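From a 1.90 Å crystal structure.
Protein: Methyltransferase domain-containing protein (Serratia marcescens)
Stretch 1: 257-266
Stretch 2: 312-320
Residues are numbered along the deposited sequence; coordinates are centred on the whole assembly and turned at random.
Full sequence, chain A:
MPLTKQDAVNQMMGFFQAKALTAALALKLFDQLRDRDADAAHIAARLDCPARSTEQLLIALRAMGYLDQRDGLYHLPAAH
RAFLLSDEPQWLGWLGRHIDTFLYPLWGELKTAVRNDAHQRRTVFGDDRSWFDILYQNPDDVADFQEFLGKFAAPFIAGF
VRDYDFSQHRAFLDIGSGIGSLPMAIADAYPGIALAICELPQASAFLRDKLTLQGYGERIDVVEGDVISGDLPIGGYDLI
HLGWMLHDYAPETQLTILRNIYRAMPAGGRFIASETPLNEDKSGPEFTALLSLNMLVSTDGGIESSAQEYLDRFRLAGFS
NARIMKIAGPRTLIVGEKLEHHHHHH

Stretch 1 257-266: ILRNIYRAMP
Stretch 2 312-320: DRFRLAGFS

What fills the apolar centre of this contact? Leu-258, on the helix spanning 257-264, points its CA-to-CB bond toward the second stretch and is the most heavily covered residue of the pair. With chi1 m and chi2 t, it sets Leu-258 CB 3.6 Å from Ala-317 CB, Leu-258 CD2 3.7 Å from Phe-314 CE1, and Leu-258 CD1 3.9 Å from Arg-313 CB. Ala-317 also points toward its partner, and the backbones come close here: Arg-259 CA lies 4.8 Å from Ala-317 CA. Phe-314 (chi1 -94°, chi2 51°) starts away from the first helix, but the end of its ring comes nearer.

How do the two backbones have to run to bring these residues together? Helix 257-264 and helix 312-316 both begin earlier in the chain, and their N-to-C directions make an angle of 48° (signed crossing -48°), with axes 9.5 Å apart at closest approach. In the first, Tyr-262 N donates to Leu-258 O at 2.9 Å, and Met-265 (phi/psi -68/155) is the first residue to leave helical geometry. The second ends in a Schellman motif: Gly-318 takes phi/psi 110/-4, Phe-319 N bonds to Phe-314 O at 3.1 Å, and Gly-318 N bonds to Arg-315 O at 2.8 Å. A CB on Gly-318 would be jammed against the preceding carbonyl O and would sit 3.1 Å from Tyr-262 CE2, so both the backbone and the neighbouring ring favour glycine. Phe-319 then extends at -72/145.

How do the aromatic rings pack beyond the leucine? Tyr-262 (chi1 t, chi2 86°) points toward the second stretch, and Gly-318 CA lies over its face, 4.2 Å from the ring centroid and 12° off the normal, in a CH-pi contact. The edge of Tyr-262 meets the face of Phe-319, with centroids 5.1 Å apart, planes at 88°, and Tyr-262 CD1 3.7 Å from Phe-319 CE1. Phe-319 (chi1 m, chi2 -73°) leaves its backbone sideways, yet its end comes nearer the first stretch. Met-265, with chi1 m, chi2 t and chi3 p, brings Met-265 SD to the edge of that ring, 3.4 Å from Phe-319 CE1.

Where does the contact become polar? On one flank, exposed Arg-259 points sideways, with chi1 m, chi2 t, chi3 m and chi4 -104°; its aliphatic part packs on the turn, Arg-259 CG 3.7 Å from Ala-317 CA, with the guanidinium edge toward Leu-316 O, Arg-259 NH1 4.5 Å from Leu-316 O. At the tyrosine's outer end a water joins the stretches. The water O lies 2.6 Å from Gly-318 O, to which it can donate, and hydrogen-bonds to Tyr-262 OH at 3.1 Å and, within the second stretch, to Ser-320 OG (chi1 m) at 2.5 Å. Through these contacts the water gathers the phenol, the turn carbonyl and the serine at the margin of a mainly apolar interface.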

# COMPACT_ATOMS: atom_id res chain seq x y z
N ILE A 257 18.89 -22.97 -14.93
CA ILE A 257 17.85 -22.92 -15.96
C ILE A 257 18.46 -22.60 -17.32
O ILE A 257 18.16 -23.25 -18.33
CB ILE A 257 16.79 -21.87 -15.59
CG1 ILE A 257 15.94 -22.36 -14.41
CG2 ILE A 257 15.94 -21.55 -16.78
CD1 ILE A 257 15.33 -21.24 -13.59
N LEU A 258 19.33 -21.58 -17.37
CA LEU A 258 19.88 -21.13 -18.64
C LEU A 258 20.82 -22.16 -19.23
O LEU A 258 20.83 -22.39 -20.45
CB LEU A 258 20.60 -19.80 -18.46
CG LEU A 258 19.80 -18.51 -18.18
CD1 LEU A 258 20.77 -17.42 -17.78
CD2 LEU A 258 19.00 -18.10 -19.42
N ARG A 259 21.64 -22.79 -18.38
CA ARG A 259 22.48 -23.88 -18.84
C ARG A 259 21.63 -25.06 -19.30
O ARG A 259 21.96 -25.72 -20.29
CB ARG A 259 23.45 -24.30 -17.73
CG ARG A 259 24.60 -23.32 -17.51
CD ARG A 259 25.79 -23.98 -16.80
NE ARG A 259 25.49 -24.26 -15.40
CZ ARG A 259 25.96 -23.54 -14.38
NH1 ARG A 259 26.77 -22.51 -14.62
NH2 ARG A 259 25.64 -23.86 -13.13
N ASN A 260 20.53 -25.33 -18.60
CA ASN A 260 19.65 -26.43 -19.00
C ASN A 260 19.06 -26.19 -20.38
O ASN A 260 19.01 -27.11 -21.21
CB ASN A 260 18.54 -26.63 -17.97
CG ASN A 260 19.00 -27.39 -16.74
OD1 ASN A 260 20.10 -27.95 -16.72
ND2 ASN A 260 18.17 -27.42 -15.70
N ILE A 261 18.60 -24.97 -20.65
CA ILE A 261 18.07 -24.64 -21.97
C ILE A 261 19.17 -24.66 -23.02
O ILE A 261 18.98 -25.18 -24.12
CB ILE A 261 17.36 -23.27 -21.94
CG1 ILE A 261 16.11 -23.36 -21.05
CG2 ILE A 261 17.03 -22.85 -23.36
CD1 ILE A 261 15.41 -22.03 -20.84
N TYR A 262 20.34 -24.09 -22.69
CA TYR A 262 21.45 -24.08 -23.64
C TYR A 262 21.80 -25.49 -24.08
O TYR A 262 22.00 -25.75 -25.28
CB TYR A 262 22.66 -23.40 -23.02
CG TYR A 262 23.85 -23.36 -23.94
CD1 TYR A 262 23.99 -22.34 -24.87
CD2 TYR A 262 24.83 -24.36 -23.91
CE1 TYR A 262 25.07 -22.29 -25.73
CE2 TYR A 262 25.91 -24.33 -24.78
CZ TYR A 262 26.03 -23.28 -25.68
OH TYR A 262 27.10 -23.22 -26.55
N ARG A 263 21.88 -26.42 -23.13
CA ARG A 263 22.27 -27.79 -23.45
C ARG A 263 21.26 -28.44 -24.39
O ARG A 263 21.63 -29.19 -25.30
CB ARG A 263 22.43 -28.60 -22.17
CG ARG A 263 22.95 -30.01 -22.39
CD ARG A 263 23.33 -30.69 -21.08
NE ARG A 263 22.18 -30.91 -20.21
CZ ARG A 263 21.95 -30.25 -19.08
NH1 ARG A 263 22.80 -29.32 -18.66
NH2 ARG A 263 20.87 -30.54 -18.35
N ALA A 264 19.98 -28.13 -24.20
CA ALA A 264 18.92 -28.77 -24.96
C ALA A 264 18.65 -28.12 -26.31
O ALA A 264 18.03 -28.75 -27.17
CB ALA A 264 17.63 -28.79 -24.13
N MET A 265 19.13 -26.89 -26.53
CA MET A 265 18.84 -26.15 -27.75
C MET A 265 19.52 -26.80 -28.95
O MET A 265 20.56 -27.45 -28.81
CB MET A 265 19.33 -24.72 -27.64
CG MET A 265 18.39 -23.78 -26.93
SD MET A 265 19.26 -22.27 -26.50
CE MET A 265 19.66 -21.65 -28.13
N PRO A 266 18.98 -26.60 -30.15
CA PRO A 266 19.71 -27.03 -31.35
C PRO A 266 20.94 -26.16 -31.56
O PRO A 266 21.01 -25.01 -31.11
CB PRO A 266 18.69 -26.83 -32.48
CG PRO A 266 17.83 -25.69 -32.00
CD PRO A 266 17.73 -25.90 -30.49
N ASP A 312 25.58 -11.14 -18.42
CA ASP A 312 26.62 -11.93 -17.79
C ASP A 312 26.17 -13.37 -17.56
O ASP A 312 26.94 -14.31 -17.78
CB ASP A 312 27.04 -11.30 -16.46
CG ASP A 312 27.72 -9.95 -16.63
OD1 ASP A 312 28.20 -9.64 -17.74
OD2 ASP A 312 27.78 -9.18 -15.63
N ARG A 313 24.91 -13.55 -17.14
CA ARG A 313 24.41 -14.90 -16.88
C ARG A 313 24.22 -15.67 -18.18
O ARG A 313 24.47 -16.88 -18.22
CB ARG A 313 23.11 -14.84 -16.08
CG ARG A 313 23.35 -14.46 -14.64
CD ARG A 313 22.10 -14.34 -13.78
NE ARG A 313 22.41 -13.44 -12.67
CZ ARG A 313 21.58 -12.53 -12.19
NH1 ARG A 313 20.36 -12.41 -12.72
NH2 ARG A 313 21.96 -11.75 -11.19
N PHE A 314 23.77 -15.00 -19.25
CA PHE A 314 23.70 -15.65 -20.55
C PHE A 314 25.07 -16.19 -20.96
O PHE A 314 25.20 -17.37 -21.33
CB PHE A 314 23.16 -14.69 -21.61
CG PHE A 314 21.67 -14.77 -21.82
CD1 PHE A 314 20.79 -14.69 -20.74
CD2 PHE A 314 21.14 -14.92 -23.09
CE1 PHE A 314 19.40 -14.75 -20.93
CE2 PHE A 314 19.76 -14.99 -23.31
CZ PHE A 314 18.89 -14.90 -22.23
N ARG A 315 26.10 -15.35 -20.87
CA ARG A 315 27.44 -15.77 -21.29
C ARG A 315 27.95 -16.91 -20.42
O ARG A 315 28.43 -17.93 -20.94
CB ARG A 315 28.40 -14.58 -21.26
CG ARG A 315 27.88 -13.39 -22.04
CD ARG A 315 28.86 -12.23 -22.08
NE ARG A 315 28.67 -11.48 -23.31
CZ ARG A 315 28.39 -10.18 -23.38
NH1 ARG A 315 28.27 -9.45 -22.27
NH2 ARG A 315 28.22 -9.61 -24.57
N LEU A 316 27.82 -16.77 -19.10
CA LEU A 316 28.25 -17.83 -18.18
C LEU A 316 27.56 -19.15 -18.48
O LEU A 316 28.12 -20.22 -18.22
CB LEU A 316 27.97 -17.42 -16.73
CG LEU A 316 29.09 -16.74 -15.94
CD1 LEU A 316 28.69 -16.64 -14.46
CD2 LEU A 316 30.40 -17.50 -16.09
N ALA A 317 26.33 -19.10 -19.01
CA ALA A 317 25.59 -20.30 -19.36
C ALA A 317 25.97 -20.85 -20.73
O ALA A 317 25.45 -21.90 -21.11
CB ALA A 317 24.08 -20.03 -19.31
N GLY A 318 26.85 -20.16 -21.47
CA GLY A 318 27.37 -20.68 -22.72
C GLY A 318 26.90 -19.98 -23.97
O GLY A 318 27.37 -20.31 -25.06
N PHE A 319 25.98 -19.02 -23.85
CA PHE A 319 25.42 -18.37 -25.03
C PHE A 319 26.44 -17.43 -25.66
O PHE A 319 27.22 -16.77 -24.98
CB PHE A 319 24.17 -17.58 -24.65
CG PHE A 319 23.00 -18.44 -24.33
CD1 PHE A 319 22.34 -19.10 -25.35
CD2 PHE A 319 22.59 -18.62 -23.02
CE1 PHE A 319 21.27 -19.91 -25.07
CE2 PHE A 319 21.51 -19.42 -22.73
CZ PHE A 319 20.85 -20.07 -23.76
N SER A 320 26.39 -17.36 -26.99
CA SER A 320 27.20 -16.45 -27.76
C SER A 320 26.37 -15.24 -28.17
O SER A 320 25.14 -15.30 -28.24
CB SER A 320 27.77 -17.17 -28.99
OG SER A 320 28.60 -18.25 -28.59
O HOH W 1 27.56 -20.36 -27.64